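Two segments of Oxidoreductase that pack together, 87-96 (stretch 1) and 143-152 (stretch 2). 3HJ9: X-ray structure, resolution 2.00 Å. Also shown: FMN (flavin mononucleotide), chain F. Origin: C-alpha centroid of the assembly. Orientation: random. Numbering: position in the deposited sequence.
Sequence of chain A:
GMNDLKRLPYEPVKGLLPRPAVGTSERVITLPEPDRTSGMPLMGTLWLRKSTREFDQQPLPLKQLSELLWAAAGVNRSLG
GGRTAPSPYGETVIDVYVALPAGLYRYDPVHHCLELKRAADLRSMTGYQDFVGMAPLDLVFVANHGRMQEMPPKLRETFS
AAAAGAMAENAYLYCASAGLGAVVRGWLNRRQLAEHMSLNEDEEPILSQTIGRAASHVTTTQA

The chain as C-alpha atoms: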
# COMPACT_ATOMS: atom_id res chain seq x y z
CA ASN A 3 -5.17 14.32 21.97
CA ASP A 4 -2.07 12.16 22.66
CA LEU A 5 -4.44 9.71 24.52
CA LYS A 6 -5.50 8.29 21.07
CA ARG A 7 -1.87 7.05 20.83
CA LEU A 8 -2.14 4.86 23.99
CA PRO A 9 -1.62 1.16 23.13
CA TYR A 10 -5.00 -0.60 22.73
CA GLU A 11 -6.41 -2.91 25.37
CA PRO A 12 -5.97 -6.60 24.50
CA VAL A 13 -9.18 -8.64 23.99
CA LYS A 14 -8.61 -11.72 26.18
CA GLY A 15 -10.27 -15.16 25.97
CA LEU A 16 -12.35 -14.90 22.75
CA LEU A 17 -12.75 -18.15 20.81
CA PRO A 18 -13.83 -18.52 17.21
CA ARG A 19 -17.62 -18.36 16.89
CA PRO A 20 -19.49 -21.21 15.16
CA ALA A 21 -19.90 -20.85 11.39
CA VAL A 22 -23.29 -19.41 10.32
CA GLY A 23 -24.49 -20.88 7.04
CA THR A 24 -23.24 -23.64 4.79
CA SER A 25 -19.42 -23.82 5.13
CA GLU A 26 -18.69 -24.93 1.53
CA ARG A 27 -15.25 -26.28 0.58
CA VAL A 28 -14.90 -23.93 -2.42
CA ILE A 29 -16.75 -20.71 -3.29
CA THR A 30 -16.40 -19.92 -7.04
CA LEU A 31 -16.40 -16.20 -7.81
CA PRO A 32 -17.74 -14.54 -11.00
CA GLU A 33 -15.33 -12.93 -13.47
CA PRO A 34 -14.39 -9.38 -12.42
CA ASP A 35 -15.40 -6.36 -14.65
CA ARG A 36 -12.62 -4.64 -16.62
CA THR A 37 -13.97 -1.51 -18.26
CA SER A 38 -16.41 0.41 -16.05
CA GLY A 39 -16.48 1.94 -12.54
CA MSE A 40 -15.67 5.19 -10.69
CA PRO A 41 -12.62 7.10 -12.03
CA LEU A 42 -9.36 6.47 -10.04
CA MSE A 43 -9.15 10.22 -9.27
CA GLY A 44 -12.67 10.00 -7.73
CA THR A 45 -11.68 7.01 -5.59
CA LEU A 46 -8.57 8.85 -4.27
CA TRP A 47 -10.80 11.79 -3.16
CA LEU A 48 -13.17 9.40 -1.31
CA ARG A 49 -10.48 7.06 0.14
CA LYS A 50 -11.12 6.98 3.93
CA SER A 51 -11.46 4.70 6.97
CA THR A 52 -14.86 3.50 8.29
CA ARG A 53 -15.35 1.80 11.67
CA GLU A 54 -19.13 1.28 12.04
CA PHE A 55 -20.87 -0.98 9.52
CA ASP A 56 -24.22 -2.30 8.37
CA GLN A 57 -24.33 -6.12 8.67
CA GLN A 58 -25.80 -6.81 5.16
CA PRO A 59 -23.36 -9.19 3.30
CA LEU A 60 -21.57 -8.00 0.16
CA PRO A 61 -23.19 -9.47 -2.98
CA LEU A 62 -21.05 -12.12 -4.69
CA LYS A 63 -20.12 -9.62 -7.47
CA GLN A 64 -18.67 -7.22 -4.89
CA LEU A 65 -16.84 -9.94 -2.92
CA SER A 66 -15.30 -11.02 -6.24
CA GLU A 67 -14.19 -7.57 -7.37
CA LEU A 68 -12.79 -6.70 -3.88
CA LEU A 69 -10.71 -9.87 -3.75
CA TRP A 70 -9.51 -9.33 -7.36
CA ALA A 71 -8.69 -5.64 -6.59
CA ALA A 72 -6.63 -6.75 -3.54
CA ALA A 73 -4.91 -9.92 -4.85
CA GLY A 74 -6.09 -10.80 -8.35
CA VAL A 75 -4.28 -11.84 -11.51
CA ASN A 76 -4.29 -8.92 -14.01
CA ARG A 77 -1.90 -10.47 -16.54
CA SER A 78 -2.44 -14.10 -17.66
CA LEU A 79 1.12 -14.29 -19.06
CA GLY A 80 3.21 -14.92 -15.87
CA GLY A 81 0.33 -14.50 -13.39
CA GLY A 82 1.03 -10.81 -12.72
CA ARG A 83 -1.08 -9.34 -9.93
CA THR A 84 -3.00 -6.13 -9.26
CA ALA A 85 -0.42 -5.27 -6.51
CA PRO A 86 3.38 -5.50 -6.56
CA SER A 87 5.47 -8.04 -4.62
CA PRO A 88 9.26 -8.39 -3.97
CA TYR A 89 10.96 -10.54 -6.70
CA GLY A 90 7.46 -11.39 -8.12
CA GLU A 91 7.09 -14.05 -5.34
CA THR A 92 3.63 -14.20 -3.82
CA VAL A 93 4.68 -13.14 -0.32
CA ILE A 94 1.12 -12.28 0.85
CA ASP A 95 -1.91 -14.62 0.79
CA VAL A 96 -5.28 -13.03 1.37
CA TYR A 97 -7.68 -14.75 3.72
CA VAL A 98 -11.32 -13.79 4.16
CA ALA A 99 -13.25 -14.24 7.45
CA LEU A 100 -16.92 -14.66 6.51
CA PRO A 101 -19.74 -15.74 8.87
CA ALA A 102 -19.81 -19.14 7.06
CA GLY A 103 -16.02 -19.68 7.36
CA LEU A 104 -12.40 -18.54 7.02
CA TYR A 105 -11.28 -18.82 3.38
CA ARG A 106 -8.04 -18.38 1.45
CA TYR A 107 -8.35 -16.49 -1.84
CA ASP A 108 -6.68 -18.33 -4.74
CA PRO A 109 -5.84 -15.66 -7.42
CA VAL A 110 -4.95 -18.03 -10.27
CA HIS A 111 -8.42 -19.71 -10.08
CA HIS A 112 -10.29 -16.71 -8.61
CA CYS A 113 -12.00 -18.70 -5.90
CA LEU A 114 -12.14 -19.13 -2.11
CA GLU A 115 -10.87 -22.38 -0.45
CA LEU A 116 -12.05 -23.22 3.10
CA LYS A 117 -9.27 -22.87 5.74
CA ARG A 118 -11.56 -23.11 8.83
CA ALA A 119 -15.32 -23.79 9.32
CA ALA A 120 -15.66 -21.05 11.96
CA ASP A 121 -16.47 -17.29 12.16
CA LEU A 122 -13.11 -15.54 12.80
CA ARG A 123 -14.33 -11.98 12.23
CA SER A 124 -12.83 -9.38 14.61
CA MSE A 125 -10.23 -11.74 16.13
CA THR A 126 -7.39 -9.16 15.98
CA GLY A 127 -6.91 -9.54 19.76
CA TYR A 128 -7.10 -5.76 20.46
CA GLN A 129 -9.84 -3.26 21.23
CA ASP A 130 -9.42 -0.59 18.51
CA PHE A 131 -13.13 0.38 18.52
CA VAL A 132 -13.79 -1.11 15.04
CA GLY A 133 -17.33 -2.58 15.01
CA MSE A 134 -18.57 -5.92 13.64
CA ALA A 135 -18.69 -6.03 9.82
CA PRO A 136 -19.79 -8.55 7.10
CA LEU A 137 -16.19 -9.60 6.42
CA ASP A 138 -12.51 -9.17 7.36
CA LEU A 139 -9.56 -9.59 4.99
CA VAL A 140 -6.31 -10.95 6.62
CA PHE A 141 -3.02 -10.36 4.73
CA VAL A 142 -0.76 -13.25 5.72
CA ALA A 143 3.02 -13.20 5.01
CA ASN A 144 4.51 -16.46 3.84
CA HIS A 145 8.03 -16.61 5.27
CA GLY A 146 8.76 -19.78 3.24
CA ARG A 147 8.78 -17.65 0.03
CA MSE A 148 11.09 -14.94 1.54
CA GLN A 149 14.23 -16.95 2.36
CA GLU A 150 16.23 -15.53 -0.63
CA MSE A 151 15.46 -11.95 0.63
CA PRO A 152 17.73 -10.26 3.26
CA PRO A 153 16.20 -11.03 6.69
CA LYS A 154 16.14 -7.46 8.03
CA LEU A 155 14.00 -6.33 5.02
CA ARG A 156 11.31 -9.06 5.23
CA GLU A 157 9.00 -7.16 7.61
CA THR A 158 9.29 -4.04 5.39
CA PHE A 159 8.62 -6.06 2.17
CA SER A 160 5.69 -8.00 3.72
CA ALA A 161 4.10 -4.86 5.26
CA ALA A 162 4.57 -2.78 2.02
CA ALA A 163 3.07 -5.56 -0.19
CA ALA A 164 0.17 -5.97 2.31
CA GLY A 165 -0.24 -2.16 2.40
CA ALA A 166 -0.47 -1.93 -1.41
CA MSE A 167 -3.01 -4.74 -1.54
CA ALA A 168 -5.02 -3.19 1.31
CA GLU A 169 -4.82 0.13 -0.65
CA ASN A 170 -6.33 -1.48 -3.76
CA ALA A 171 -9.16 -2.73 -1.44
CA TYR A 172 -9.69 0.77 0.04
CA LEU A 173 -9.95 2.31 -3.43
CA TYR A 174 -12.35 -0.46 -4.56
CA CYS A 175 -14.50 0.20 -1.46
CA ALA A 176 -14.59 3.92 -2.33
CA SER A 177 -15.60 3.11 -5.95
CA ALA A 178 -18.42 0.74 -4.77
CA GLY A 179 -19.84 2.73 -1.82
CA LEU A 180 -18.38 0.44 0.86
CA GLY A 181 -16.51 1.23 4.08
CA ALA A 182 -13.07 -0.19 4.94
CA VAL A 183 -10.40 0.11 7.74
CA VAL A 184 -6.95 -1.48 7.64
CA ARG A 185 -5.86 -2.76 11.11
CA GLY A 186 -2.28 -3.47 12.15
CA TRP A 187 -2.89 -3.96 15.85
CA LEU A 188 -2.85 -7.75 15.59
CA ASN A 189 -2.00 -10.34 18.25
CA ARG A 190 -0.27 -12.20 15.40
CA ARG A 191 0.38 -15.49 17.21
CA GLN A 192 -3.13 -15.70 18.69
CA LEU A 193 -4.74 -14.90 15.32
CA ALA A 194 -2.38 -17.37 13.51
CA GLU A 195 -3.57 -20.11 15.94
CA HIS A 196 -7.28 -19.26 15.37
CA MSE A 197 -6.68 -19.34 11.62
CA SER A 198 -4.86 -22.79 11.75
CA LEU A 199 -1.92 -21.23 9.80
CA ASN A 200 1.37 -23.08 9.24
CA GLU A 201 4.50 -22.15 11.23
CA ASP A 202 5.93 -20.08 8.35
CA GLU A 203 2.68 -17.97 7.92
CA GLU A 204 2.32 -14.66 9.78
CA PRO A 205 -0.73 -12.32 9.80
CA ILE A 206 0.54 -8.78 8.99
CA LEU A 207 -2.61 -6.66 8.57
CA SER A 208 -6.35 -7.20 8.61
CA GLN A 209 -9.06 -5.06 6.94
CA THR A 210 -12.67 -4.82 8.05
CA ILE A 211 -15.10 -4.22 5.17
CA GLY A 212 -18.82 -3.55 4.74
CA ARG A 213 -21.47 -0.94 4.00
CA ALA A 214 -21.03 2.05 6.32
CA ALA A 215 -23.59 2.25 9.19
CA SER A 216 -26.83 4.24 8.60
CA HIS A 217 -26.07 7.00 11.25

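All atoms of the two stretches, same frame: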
# COMPACT_ATOMS: atom_id res chain seq x y z
N SER A 87 4.89 -7.14 -5.64
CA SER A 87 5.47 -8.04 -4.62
C SER A 87 6.96 -8.21 -4.88
O SER A 87 7.34 -8.33 -6.02
CB SER A 87 4.77 -9.41 -4.62
OG SER A 87 5.03 -10.12 -5.83
N PRO A 88 7.80 -8.26 -3.82
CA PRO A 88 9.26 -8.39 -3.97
C PRO A 88 9.65 -9.63 -4.79
O PRO A 88 9.09 -10.71 -4.55
CB PRO A 88 9.76 -8.48 -2.52
CG PRO A 88 8.65 -9.02 -1.80
CD PRO A 88 7.42 -8.43 -2.40
N TYR A 89 10.54 -9.46 -5.77
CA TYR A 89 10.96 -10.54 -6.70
C TYR A 89 9.82 -11.26 -7.46
O TYR A 89 10.03 -12.32 -8.01
CB TYR A 89 11.81 -11.62 -5.97
CG TYR A 89 13.21 -11.27 -5.55
CD1 TYR A 89 14.07 -10.53 -6.37
CD2 TYR A 89 13.75 -11.83 -4.37
CE1 TYR A 89 15.39 -10.27 -5.98
CE2 TYR A 89 15.06 -11.59 -3.98
CZ TYR A 89 15.88 -10.81 -4.78
OH TYR A 89 17.15 -10.56 -4.37
N GLY A 90 8.61 -10.71 -7.49
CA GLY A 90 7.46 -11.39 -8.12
C GLY A 90 6.93 -12.62 -7.37
O GLY A 90 6.01 -13.27 -7.85
N GLU A 91 7.51 -12.93 -6.20
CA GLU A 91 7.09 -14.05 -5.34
C GLU A 91 5.80 -13.60 -4.70
O GLU A 91 5.65 -12.43 -4.38
CB GLU A 91 8.10 -14.29 -4.19
CG GLU A 91 9.50 -14.75 -4.58
CD GLU A 91 9.64 -16.26 -4.82
OE1 GLU A 91 8.87 -17.09 -4.25
OE2 GLU A 91 10.60 -16.62 -5.54
N THR A 92 4.89 -14.52 -4.47
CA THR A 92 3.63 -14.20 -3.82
C THR A 92 3.91 -14.23 -2.33
O THR A 92 3.74 -15.25 -1.70
CB THR A 92 2.51 -15.21 -4.18
OG1 THR A 92 2.49 -15.42 -5.59
CG2 THR A 92 1.13 -14.69 -3.68
N VAL A 93 4.34 -13.13 -1.74
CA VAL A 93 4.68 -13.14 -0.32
C VAL A 93 3.44 -13.06 0.60
O VAL A 93 3.48 -13.57 1.72
CB VAL A 93 5.76 -12.08 0.04
CG1 VAL A 93 7.04 -12.40 -0.78
CG2 VAL A 93 5.24 -10.61 -0.16
N ILE A 94 2.35 -12.45 0.11
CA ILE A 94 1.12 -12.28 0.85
C ILE A 94 -0.03 -13.11 0.25
O ILE A 94 -0.26 -13.06 -0.95
CB ILE A 94 0.69 -10.76 0.88
CG1 ILE A 94 1.72 -9.91 1.65
CG2 ILE A 94 -0.69 -10.56 1.50
CD1 ILE A 94 1.91 -10.29 3.15
N ASP A 95 -0.72 -13.87 1.11
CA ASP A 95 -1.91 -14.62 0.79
C ASP A 95 -3.04 -13.88 1.51
O ASP A 95 -2.90 -13.46 2.66
CB ASP A 95 -1.87 -16.06 1.32
CG ASP A 95 -0.88 -16.95 0.59
OD1 ASP A 95 -0.56 -16.71 -0.60
OD2 ASP A 95 -0.41 -17.93 1.21
N VAL A 96 -4.16 -13.72 0.82
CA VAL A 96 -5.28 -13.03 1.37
C VAL A 96 -6.29 -14.05 1.83
O VAL A 96 -6.74 -14.89 1.06
CB VAL A 96 -5.90 -12.05 0.36
CG1 VAL A 96 -7.13 -11.43 0.97
CG2 VAL A 96 -4.88 -10.99 -0.00
N ALA A 143 1.67 -13.11 5.63
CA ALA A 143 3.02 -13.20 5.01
C ALA A 143 3.47 -14.64 5.07
O ALA A 143 3.37 -15.28 6.12
CB ALA A 143 4.07 -12.32 5.71
N ASN A 144 3.99 -15.13 3.95
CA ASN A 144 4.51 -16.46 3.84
C ASN A 144 6.02 -16.40 3.88
O ASN A 144 6.68 -16.19 2.85
CB ASN A 144 3.98 -17.16 2.60
CG ASN A 144 4.14 -18.65 2.69
OD1 ASN A 144 5.22 -19.17 3.04
ND2 ASN A 144 3.04 -19.37 2.48
N HIS A 145 6.58 -16.64 5.06
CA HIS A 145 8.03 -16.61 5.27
C HIS A 145 8.82 -17.66 4.47
O HIS A 145 10.00 -17.45 4.18
CB HIS A 145 8.39 -16.62 6.78
CG HIS A 145 8.04 -15.34 7.49
ND1 HIS A 145 8.95 -14.31 7.65
CD2 HIS A 145 6.89 -14.90 8.05
CE1 HIS A 145 8.37 -13.30 8.28
NE2 HIS A 145 7.12 -13.63 8.53
N GLY A 146 8.16 -18.76 4.10
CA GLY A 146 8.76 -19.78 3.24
C GLY A 146 9.17 -19.29 1.85
O GLY A 146 10.11 -19.80 1.29
N ARG A 147 8.48 -18.27 1.33
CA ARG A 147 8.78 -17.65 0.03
C ARG A 147 9.70 -16.41 0.13
O ARG A 147 9.96 -15.75 -0.89
CB ARG A 147 7.48 -17.24 -0.66
CG ARG A 147 6.51 -18.41 -0.92
CD ARG A 147 5.12 -17.90 -1.20
NE ARG A 147 4.07 -18.87 -0.85
CZ ARG A 147 2.76 -18.58 -0.69
NH1 ARG A 147 2.26 -17.34 -0.86
NH2 ARG A 147 1.92 -19.58 -0.36
N MSE A 148 10.24 -16.12 1.33
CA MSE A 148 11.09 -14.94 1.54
C MSE A 148 12.53 -15.26 1.92
O MSE A 148 13.31 -14.33 2.22
CB MSE A 148 10.47 -14.05 2.64
CG MSE A 148 9.01 -13.69 2.37
SE MSE A 148 8.41 -12.10 3.39
CE MSE A 148 9.57 -10.84 2.56
N GLN A 149 12.91 -16.54 1.91
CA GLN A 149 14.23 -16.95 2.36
C GLN A 149 15.37 -16.48 1.46
O GLN A 149 16.48 -16.44 1.94
CB GLN A 149 14.30 -18.44 2.68
CG GLN A 149 13.31 -18.91 3.76
CD GLN A 149 13.45 -18.15 5.10
OE1 GLN A 149 14.47 -18.29 5.80
NE2 GLN A 149 12.42 -17.37 5.47
N GLU A 150 15.12 -16.09 0.22
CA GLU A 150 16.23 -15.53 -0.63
C GLU A 150 16.31 -13.99 -0.48
O GLU A 150 17.15 -13.37 -1.12
CB GLU A 150 16.12 -15.98 -2.11
CG GLU A 150 16.33 -17.50 -2.33
N MSE A 151 15.46 -13.39 0.37
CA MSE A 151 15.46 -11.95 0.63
C MSE A 151 16.21 -11.66 1.96
O MSE A 151 16.06 -12.42 2.92
CB MSE A 151 14.03 -11.42 0.72
CG MSE A 151 13.19 -11.73 -0.51
SE MSE A 151 11.33 -11.34 -0.21
CE MSE A 151 10.61 -12.49 -1.65
N PRO A 152 16.97 -10.54 2.03
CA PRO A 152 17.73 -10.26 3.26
C PRO A 152 16.78 -10.20 4.46
O PRO A 152 15.70 -9.58 4.36
CB PRO A 152 18.38 -8.89 2.97
CG PRO A 152 18.17 -8.65 1.50
CD PRO A 152 16.86 -9.30 1.23
N1 FMN F . 11.83 -4.09 -8.14
C2 FMN F . 13.14 -3.75 -8.37
O2 FMN F . 13.59 -3.73 -9.50
N3 FMN F . 13.96 -3.41 -7.30
C4 FMN F . 13.50 -3.45 -6.01
O4 FMN F . 14.28 -3.11 -5.09
C4A FMN F . 12.18 -3.80 -5.77
N5 FMN F . 11.70 -3.79 -4.47
C5A FMN F . 10.38 -4.08 -4.18
C6 FMN F . 9.96 -4.05 -2.83
C7 FMN F . 8.62 -4.34 -2.52
C7M FMN F . 8.18 -4.29 -1.09
C8 FMN F . 7.73 -4.66 -3.54
C8M FMN F . 6.29 -4.98 -3.25
C9 FMN F . 8.14 -4.69 -4.86
C9A FMN F . 9.49 -4.40 -5.23
N10 FMN F . 9.98 -4.41 -6.56
C10 FMN F . 11.32 -4.11 -6.84
C1' FMN F . 9.08 -4.71 -7.72
C2' FMN F . 8.75 -6.16 -7.89
O2' FMN F . 9.91 -6.79 -8.37
C3' FMN F . 7.57 -6.35 -8.83
O3' FMN F . 6.46 -5.79 -8.20
C4' FMN F . 7.36 -7.83 -9.25
O4' FMN F . 8.41 -8.16 -10.10
C5' FMN F . 6.10 -8.15 -10.03
O5' FMN F . 5.99 -7.26 -11.13
P FMN F . 4.70 -6.30 -11.19
O1P FMN F . 3.42 -6.94 -10.74
O2P FMN F . 4.87 -5.10 -10.25
O3P FMN F . 4.68 -5.83 -12.63
O HOH W 1 17.75 -10.44 -1.79

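Stretch 1 begins as a tight loop fixed from within: the hydroxyl of Ser87 donates to the Glu91 carbonyl (OG to O, 2.8 Å), while Ser87 N gives a hydrogen bond to the flavin ribityl chain, 3.3 Å to FMN O3'. The loop thus serves cofactor and partner together. The Pro88 ring packs against selenomethionine Met151, with Pro88 CG 3.9 Å from Met151 SE. Tyr89 extends the same apolar patch, its CD2 lying 3.9 Å from Met151 CG; the outer end of the ring is tied down by a water that sits 2.7 Å from Tyr89 OH and donates to Glu150 O at 3.1 Å. Gly90 has positive phi, which favours glycine, and touches nothing across the contact. Glu91 makes a purely van der Waals approach, CG to Met151 CE at 3.9 Å.

From Thr92 onward, hydrogen bonds join the apolar packing. Arg147 reaches over in an extended conformation, chi2 and chi3 both t, and its NH1 meets Thr92 O at 2.7 Å almost linearly. Val93 does two jobs. Its carbonyl accepts from the backbone, Asn144 N to Val93 O at 2.8 Å, and also receives a CA-H contact from Ala143 CA at 3.3 Å; its CG1 packs 3.9 Å from Met148 CG and 3.7 Å from Met151 CE, so one methyl meets both selenomethionines.

Ile94 pairs with Ala143 as an antiparallel, non-hydrogen-bonded bridge, their CA atoms 4.7 Å apart. Both side chains lie on the same face, and the small alanine is met by the isoleucine tip, CD1 to CB at 3.9 Å. Asp95 completes the arginine site with a salt bridge: NH1 of Arg147 donates to Asp95 OD1 at 2.9 Å, and NH2 of Arg147 to Asp95 OD2 at a more bent 3.3 Å. One guanidinium, approached near its plane, therefore joins a backbone carbonyl to a carboxylate three residues on.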